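Local coordinates for protein sulfhydryl oxidase 1 (Homo sapiens, PDB 3LLK) that catalyses the oxidation of thiols to disulfides with bound FAD, probably passing the electrons on to molecular oxygen, at residues Y15-Y25 / L99-C108. Numbering follows the deposited sequence.
Sequences YMADLESALHY and LAKKVNWIGC
Asp18 accepts three backbone N-H groups from the loop 99-108, which runs alongside helix 16-30. Its OD1 takes Ile106 N at 2.8 Å in a nearly straight bond (164°); the donor comes from the syn side, 32° out of the carboxylate plane. Cys108 N adds a weak bond to Asp18 OD1 at 3.2 Å. Asp18 OD2 turns its syn lone pair to Gly107 N, 2.7 Å away. With CG anti to its carbonyl carbon (chi1 -66°), the buried carboxylate reaches these consecutive amides. With an alanine in place of Asp18, the three amides would lose this shared acceptor, and the chain before Cys108 would probably be freer to shift. One helical turn on, Ser21 OG accepts Asn104 N at 2.9 Å in a nearly straight bond. Ser21 CB packs 3.3 Å from Trp105 CZ3. Ile106 CG2 sits over the centre of the Tyr15 ring in a CH-pi contact, while Ile106 CD1 touches Ala17 CB. At the far end, the His24 ring has Ala100 O over one face, and His24 ND1 is hydrogen-bonded to Glu95. Within this FAD-dependent sulfhydryl oxidase region, helix side chains thus satisfy loop amides, fixing the backbone that leads to Cys108, whose disulfide to Cys120 ties the loop to helix 118-134, about 5 Å from its side chain to FAD.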
loop_
_atom_site.group_PDB
_atom_site.type_symbol
_atom_site.label_atom_id
_atom_site.label_comp_id
_atom_site.label_asym_id
_atom_site.label_seq_id
_atom_site.Cartn_x
_atom_site.Cartn_y
_atom_site.Cartn_z
ATOM N N TYR A 15 5.406 -11.248 -1.723
ATOM C CA TYR A 15 6.696 -11.291 -2.398
ATOM C C TYR A 15 7.399 -9.956 -2.252
ATOM O O TYR A 15 6.831 -8.907 -2.560
ATOM C CB TYR A 15 6.507 -11.644 -3.876
ATOM C CG TYR A 15 6.071 -13.075 -4.063
ATOM C CD1 TYR A 15 7.010 -14.113 -4.097
ATOM C CD2 TYR A 15 4.718 -13.406 -4.120
ATOM C CE1 TYR A 15 6.606 -15.445 -4.178
ATOM C CE2 TYR A 15 4.307 -14.730 -4.197
ATOM C CZ TYR A 15 5.253 -15.741 -4.225
ATOM O OH TYR A 15 4.837 -17.044 -4.294
ATOM N N MET A 16 8.634 -9.992 -1.769
ATOM C CA MET A 16 9.382 -8.764 -1.575
ATOM C C MET A 16 9.474 -7.987 -2.890
ATOM O O MET A 16 9.522 -6.755 -2.888
ATOM C CB MET A 16 10.787 -9.065 -1.038
ATOM C CG MET A 16 11.536 -7.819 -0.557
ATOM S SD MET A 16 10.756 -6.992 0.890
ATOM C CE MET A 16 11.566 -7.834 2.231
ATOM N N ALA A 17 9.484 -8.713 -4.008
ATOM C CA ALA A 17 9.572 -8.089 -5.322
ATOM C C ALA A 17 8.388 -7.150 -5.578
ATOM O O ALA A 17 8.561 -6.079 -6.159
ATOM C CB ALA A 17 9.638 -9.165 -6.423
ATOM N N ASP A 18 7.189 -7.554 -5.162
ATOM C CA ASP A 18 6.019 -6.706 -5.356
ATOM C C ASP A 18 6.159 -5.438 -4.512
ATOM O O ASP A 18 5.853 -4.341 -4.977
ATOM C CB ASP A 18 4.718 -7.433 -4.970
ATOM C CG ASP A 18 4.392 -8.612 -5.887
ATOM O OD1 ASP A 18 4.273 -8.422 -7.126
ATOM O OD2 ASP A 18 4.239 -9.736 -5.355
ATOM N N LEU A 19 6.637 -5.584 -3.279
ATOM C CA LEU A 19 6.783 -4.433 -2.396
ATOM C C LEU A 19 7.843 -3.440 -2.883
ATOM O O LEU A 19 7.598 -2.233 -2.903
ATOM C CB LEU A 19 7.097 -4.895 -0.962
ATOM C CG LEU A 19 6.005 -5.733 -0.277
ATOM C CD1 LEU A 19 6.534 -6.325 1.031
ATOM C CD2 LEU A 19 4.780 -4.861 -0.009
ATOM N N GLU A 20 9.015 -3.938 -3.267
ATOM C CA GLU A 20 10.075 -3.057 -3.750
ATOM C C GLU A 20 9.703 -2.406 -5.091
ATOM O O GLU A 20 10.091 -1.269 -5.361
ATOM C CB GLU A 20 11.396 -3.824 -3.886
ATOM C CG GLU A 20 11.855 -4.460 -2.577
ATOM C CD GLU A 20 13.270 -5.018 -2.636
ATOM O OE1 GLU A 20 13.701 -5.476 -3.719
ATOM O OE2 GLU A 20 13.946 -5.015 -1.590
ATOM N N SER A 21 8.958 -3.124 -5.924
ATOM C CA SER A 21 8.530 -2.573 -7.205
ATOM C C SER A 21 7.546 -1.441 -6.948
ATOM O O SER A 21 7.557 -0.430 -7.652
ATOM C CB SER A 21 7.872 -3.649 -8.078
ATOM O OG SER A 21 8.832 -4.570 -8.574
ATOM N N ALA A 22 6.691 -1.615 -5.938
ATOM C CA ALA A 22 5.731 -0.580 -5.579
ATOM C C ALA A 22 6.514 0.685 -5.212
ATOM O O ALA A 22 6.231 1.771 -5.722
ATOM C CB ALA A 22 4.862 -1.045 -4.391
ATOM N N LEU A 23 7.504 0.549 -4.333
ATOM C CA LEU A 23 8.332 1.696 -3.948
ATOM C C LEU A 23 8.965 2.353 -5.180
ATOM O O LEU A 23 8.960 3.576 -5.328
ATOM C CB LEU A 23 9.456 1.265 -2.998
ATOM C CG LEU A 23 9.095 0.783 -1.584
ATOM C CD1 LEU A 23 10.381 0.540 -0.802
ATOM C CD2 LEU A 23 8.238 1.823 -0.879
ATOM N N HIS A 24 9.521 1.534 -6.060
ATOM C CA HIS A 24 10.161 2.047 -7.269
ATOM C C HIS A 24 9.181 2.870 -8.118
ATOM O O HIS A 24 9.481 3.985 -8.545
ATOM C CB HIS A 24 10.687 0.887 -8.110
ATOM C CG HIS A 24 11.308 1.315 -9.403
ATOM N ND1 HIS A 24 12.478 2.041 -9.463
ATOM C CD2 HIS A 24 10.902 1.150 -10.684
ATOM C CE1 HIS A 24 12.766 2.305 -10.725
ATOM N NE2 HIS A 24 11.824 1.776 -11.486
ATOM N N TYR A 25 8.013 2.294 -8.357
ATOM C CA TYR A 25 6.982 2.925 -9.164
ATOM C C TYR A 25 6.499 4.225 -8.529
ATOM O O TYR A 25 6.259 5.218 -9.213
ATOM C CB TYR A 25 5.813 1.958 -9.335
ATOM C CG TYR A 25 4.913 2.289 -10.487
ATOM C CD1 TYR A 25 5.132 1.733 -11.746
ATOM C CD2 TYR A 25 3.839 3.164 -10.330
ATOM C CE1 TYR A 25 4.301 2.038 -12.819
ATOM C CE2 TYR A 25 3.002 3.474 -11.401
ATOM C CZ TYR A 25 3.241 2.908 -12.637
ATOM O OH TYR A 25 2.419 3.201 -13.696
ATOM N N LEU A 99 16.818 -0.796 -5.390
ATOM C CA LEU A 99 15.534 -1.390 -5.735
ATOM C C LEU A 99 15.667 -2.109 -7.073
ATOM O O LEU A 99 15.998 -3.296 -7.109
ATOM C CB LEU A 99 14.441 -0.315 -5.790
ATOM C CG LEU A 99 14.205 0.409 -4.451
ATOM C CD1 LEU A 99 13.250 1.589 -4.646
ATOM C CD2 LEU A 99 13.643 -0.578 -3.416
ATOM N N ALA A 100 15.433 -1.399 -8.168
ATOM C CA ALA A 100 15.546 -1.993 -9.494
ATOM C C ALA A 100 15.238 -0.950 -10.552
ATOM O O ALA A 100 14.687 0.107 -10.249
ATOM C CB ALA A 100 14.593 -3.175 -9.631
ATOM N N LYS A 101 15.598 -1.252 -11.795
ATOM C CA LYS A 101 15.363 -0.338 -12.908
ATOM C C LYS A 101 13.949 -0.512 -13.465
ATOM O O LYS A 101 13.279 0.463 -13.816
ATOM C CB LYS A 101 16.374 -0.601 -14.026
ATOM C CG LYS A 101 17.833 -0.567 -13.597
ATOM C CD LYS A 101 18.297 0.839 -13.254
ATOM C CE LYS A 101 19.808 0.876 -13.076
ATOM N NZ LYS A 101 20.311 2.252 -12.805
ATOM N N LYS A 102 13.503 -1.761 -13.550
ATOM C CA LYS A 102 12.177 -2.053 -14.078
ATOM C C LYS A 102 11.347 -2.813 -13.040
ATOM O O LYS A 102 11.892 -3.516 -12.190
ATOM C CB LYS A 102 12.311 -2.864 -15.371
ATOM C CG LYS A 102 13.598 -2.545 -16.139
ATOM C CD LYS A 102 13.600 -3.071 -17.567
ATOM C CE LYS A 102 12.856 -2.124 -18.500
ATOM N NZ LYS A 102 13.108 -2.428 -19.941
ATOM N N VAL A 103 10.031 -2.660 -13.104
ATOM C CA VAL A 103 9.154 -3.335 -12.161
ATOM C C VAL A 103 9.139 -4.846 -12.388
ATOM O O VAL A 103 9.348 -5.321 -13.498
ATOM C CB VAL A 103 7.713 -2.805 -12.264
ATOM C CG1 VAL A 103 7.685 -1.323 -11.932
ATOM C CG2 VAL A 103 7.170 -3.053 -13.657
ATOM N N ASN A 104 8.898 -5.592 -11.315
ATOM C CA ASN A 104 8.842 -7.043 -11.381
ATOM C C ASN A 104 7.744 -7.507 -10.439
ATOM O O ASN A 104 7.931 -7.551 -9.230
ATOM C CB ASN A 104 10.192 -7.650 -10.981
ATOM C CG ASN A 104 10.162 -9.165 -10.955
ATOM O OD1 ASN A 104 9.549 -9.792 -11.819
ATOM N ND2 ASN A 104 10.833 -9.764 -9.969
ATOM N N TRP A 105 6.589 -7.827 -11.009
ATOM C CA TRP A 105 5.445 -8.283 -10.231
ATOM C C TRP A 105 5.493 -9.797 -10.113
ATOM O O TRP A 105 5.846 -10.486 -11.068
ATOM C CB TRP A 105 4.141 -7.886 -10.928
ATOM C CG TRP A 105 4.073 -6.432 -11.298
ATOM C CD1 TRP A 105 3.853 -5.908 -12.547
ATOM C CD2 TRP A 105 4.243 -5.321 -10.421
ATOM N NE1 TRP A 105 3.882 -4.537 -12.497
ATOM C CE2 TRP A 105 4.122 -4.146 -11.205
ATOM C CE3 TRP A 105 4.488 -5.197 -9.047
ATOM C CZ2 TRP A 105 4.239 -2.864 -10.659
ATOM C CZ3 TRP A 105 4.604 -3.917 -8.501
ATOM C CH2 TRP A 105 4.479 -2.767 -9.313
ATOM N N ILE A 106 5.164 -10.314 -8.938
ATOM C CA ILE A 106 5.124 -11.754 -8.769
ATOM C C ILE A 106 3.731 -12.098 -8.276
ATOM O O ILE A 106 2.962 -12.753 -8.979
ATOM C CB ILE A 106 6.198 -12.262 -7.780
ATOM C CG1 ILE A 106 7.595 -11.930 -8.312
ATOM C CG2 ILE A 106 6.071 -13.773 -7.616
ATOM C CD1 ILE A 106 8.737 -12.508 -7.475
ATOM N N GLY A 107 3.389 -11.639 -7.077
ATOM C CA GLY A 107 2.069 -11.912 -6.545
ATOM C C GLY A 107 1.052 -10.941 -7.123
ATOM O O GLY A 107 -0.153 -11.091 -6.925
ATOM N N CYS A 108 1.547 -9.941 -7.846
ATOM C CA CYS A 108 0.687 -8.931 -8.457
ATOM C C CYS A 108 0.749 -8.951 -9.987
ATOM O O CYS A 108 0.350 -7.998 -10.661
ATOM C CB CYS A 108 1.082 -7.554 -7.932
ATOM S SG CYS A 108 0.383 -7.152 -6.297
#